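Local coordinates for protein hemoglobin subunit alpha (Mustelus griseus, PDB 1GCV) that carries oxygen from the gills to peripheral tissues, holding it on a heme as the alpha chain of a tetrameric hemoglobin, at residues Y24-C28 / T108-H112. Numbering follows the deposited sequence.
Sequences YGAEC and TLATH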
ATOM      1  N   TYR A  24     -11.091  15.799 -18.123  1.00 17.24           N
ATOM      2  CA  TYR A  24     -10.176  14.713 -17.778  1.00 15.45           C
ATOM      3  C   TYR A  24     -10.063  14.558 -16.257  1.00 16.61           C
ATOM      4  O   TYR A  24     -10.147  13.445 -15.724  1.00 16.39           O
ATOM      5  CB  TYR A  24      -8.780  14.986 -18.349  1.00 17.56           C
ATOM      6  CG  TYR A  24      -8.648  14.789 -19.840  1.00 25.14           C
ATOM      7  CD1 TYR A  24      -8.304  15.853 -20.671  1.00 25.74           C
ATOM      8  CD2 TYR A  24      -8.841  13.538 -20.421  1.00 30.65           C
ATOM      9  CE1 TYR A  24      -8.153  15.678 -22.037  1.00 28.58           C
ATOM     10  CE2 TYR A  24      -8.690  13.354 -21.792  1.00 31.41           C
ATOM     11  CZ  TYR A  24      -8.346  14.427 -22.590  1.00 33.14           C
ATOM     12  OH  TYR A  24      -8.183  14.254 -23.943  1.00 36.23           O
ATOM     13  N   GLY A  25      -9.864  15.682 -15.568  1.00 14.31           N
ATOM     14  CA  GLY A  25      -9.721  15.667 -14.125  1.00 13.93           C
ATOM     15  C   GLY A  25     -10.949  15.159 -13.408  1.00 16.30           C
ATOM     16  O   GLY A  25     -10.839  14.451 -12.405  1.00 15.47           O
ATOM     17  N   ALA A  26     -12.123  15.524 -13.919  1.00 16.25           N
ATOM     18  CA  ALA A  26     -13.384  15.090 -13.327  1.00 14.73           C
ATOM     19  C   ALA A  26     -13.504  13.574 -13.460  1.00 15.65           C
ATOM     20  O   ALA A  26     -13.933  12.892 -12.533  1.00 16.68           O
ATOM     21  CB  ALA A  26     -14.553  15.771 -14.025  1.00 15.03           C
ATOM     22  N   GLU A  27     -13.124  13.045 -14.617  1.00 13.71           N
ATOM     23  CA  GLU A  27     -13.194  11.612 -14.834  1.00 16.51           C
ATOM     24  C   GLU A  27     -12.216  10.875 -13.916  1.00 15.81           C
ATOM     25  O   GLU A  27     -12.531   9.811 -13.389  1.00 16.83           O
ATOM     26  CB  GLU A  27     -12.898  11.282 -16.300  1.00 17.38           C
ATOM     27  CG  GLU A  27     -12.977   9.794 -16.606  1.00 21.46           C
ATOM     28  CD  GLU A  27     -12.792   9.484 -18.075  1.00 22.85           C
ATOM     29  OE1 GLU A  27     -13.091  10.362 -18.910  1.00 24.49           O
ATOM     30  OE2 GLU A  27     -12.349   8.359 -18.391  1.00 24.91           O
ATOM     31  N   CYS A  28     -11.030  11.441 -13.722  1.00 18.68           N
ATOM     32  CA  CYS A  28     -10.020  10.829 -12.857  1.00 17.42           C
ATOM     33  C   CYS A  28     -10.538  10.689 -11.432  1.00 15.33           C
ATOM     34  O   CYS A  28     -10.384   9.643 -10.803  1.00 17.21           O
ATOM     35  CB  CYS A  28      -8.743  11.676 -12.837  1.00 18.01           C
ATOM     36  SG  CYS A  28      -7.874  11.731 -14.407  1.00 25.97           S
ATOM     37  N   THR A 108      -7.763   6.708 -16.911  1.00 14.96           N
ATOM     38  CA  THR A 108      -8.449   7.753 -17.664  1.00 16.12           C
ATOM     39  C   THR A 108      -7.734   8.026 -18.983  1.00 16.25           C
ATOM     40  O   THR A 108      -8.380   8.200 -20.006  1.00 19.70           O
ATOM     41  CB  THR A 108      -8.536   9.064 -16.859  1.00 17.36           C
ATOM     42  OG1 THR A 108      -9.398   8.868 -15.730  1.00 14.68           O
ATOM     43  CG2 THR A 108      -9.084  10.196 -17.724  1.00 15.43           C
ATOM     44  N   LEU A 109      -6.405   8.059 -18.965  1.00 16.33           N
ATOM     45  CA  LEU A 109      -5.637   8.307 -20.185  1.00 18.19           C
ATOM     46  C   LEU A 109      -5.816   7.171 -21.198  1.00 20.33           C
ATOM     47  O   LEU A 109      -5.873   7.413 -22.400  1.00 21.76           O
ATOM     48  CB  LEU A 109      -4.143   8.469 -19.861  1.00 18.11           C
ATOM     49  CG  LEU A 109      -3.671   9.785 -19.235  1.00 17.56           C
ATOM     50  CD1 LEU A 109      -2.189   9.697 -18.921  1.00 18.30           C
ATOM     51  CD2 LEU A 109      -3.948  10.927 -20.183  1.00 19.36           C
ATOM     52  N   ALA A 110      -5.906   5.934 -20.712  1.00 19.62           N
ATOM     53  CA  ALA A 110      -6.079   4.771 -21.583  1.00 16.63           C
ATOM     54  C   ALA A 110      -7.401   4.782 -22.342  1.00 16.69           C
ATOM     55  O   ALA A 110      -7.462   4.320 -23.477  1.00 21.10           O
ATOM     56  CB  ALA A 110      -5.963   3.486 -20.773  1.00 14.89           C
ATOM     57  N   THR A 111      -8.458   5.304 -21.725  1.00 20.26           N
ATOM     58  CA  THR A 111      -9.772   5.349 -22.375  1.00 23.18           C
ATOM     59  C   THR A 111      -9.899   6.493 -23.378  1.00 24.94           C
ATOM     60  O   THR A 111     -10.837   6.526 -24.175  1.00 28.19           O
ATOM     61  CB  THR A 111     -10.929   5.491 -21.348  1.00 20.46           C
ATOM     62  OG1 THR A 111     -10.936   6.818 -20.812  1.00 25.23           O
ATOM     63  CG2 THR A 111     -10.777   4.492 -20.216  1.00 20.38           C
ATOM     64  N   HIS A 112      -8.951   7.424 -23.338  1.00 26.48           N
ATOM     65  CA  HIS A 112      -8.969   8.570 -24.241  1.00 30.93           C
ATOM     66  C   HIS A 112      -7.900   8.489 -25.319  1.00 32.68           C
ATOM     67  O   HIS A 112      -8.214   8.433 -26.506  1.00 36.83           O
ATOM     68  CB  HIS A 112      -8.804   9.866 -23.444  1.00 30.12           C
ATOM     69  CG  HIS A 112      -9.992  10.200 -22.600  1.00 35.77           C
ATOM     70  ND1 HIS A 112     -11.077  10.894 -23.088  1.00 38.41           N
ATOM     71  CD2 HIS A 112     -10.289   9.894 -21.314  1.00 40.86           C
ATOM     72  CE1 HIS A 112     -11.991  11.002 -22.140  1.00 41.16           C
ATOM     73  NE2 HIS A 112     -11.537  10.402 -21.053  1.00 40.30           N
TER
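His-112 lies against Tyr-24 in a T-shaped pair: the edge of the tyrosine ring meets the imidazole face, with CE2 of Tyr-24 3.5 Å from CG of His-112, centroids 4.9 Å apart and planes at 75°. At its own edge the imidazole donates a short hydrogen bond, 2.6 Å from His-112 NE2 to Glu-27 OE1 and almost straight. With chi1 and chi2 both t, Glu-27 reaches across to it, while its OE2 forms a salt bridge with Arg-31 one turn further on. In globin nomenclature this is the B helix (21-35) meeting the C-terminal part of the G helix (98-112); the two segments cross at 125°, their axes 10.6 Å apart. Thr-108 fills the space between them, its CG2 3.8 Å from Glu-27 CD and 4.0 Å from Tyr-24 O, while its OG1 hydrogen-bonds to Cys-104 O. The backbones come nearest where CA of Cys-28 is 5.9 Å from CA of Thr-108, and the Cys-28 side chain lies about 8 Å from the heme.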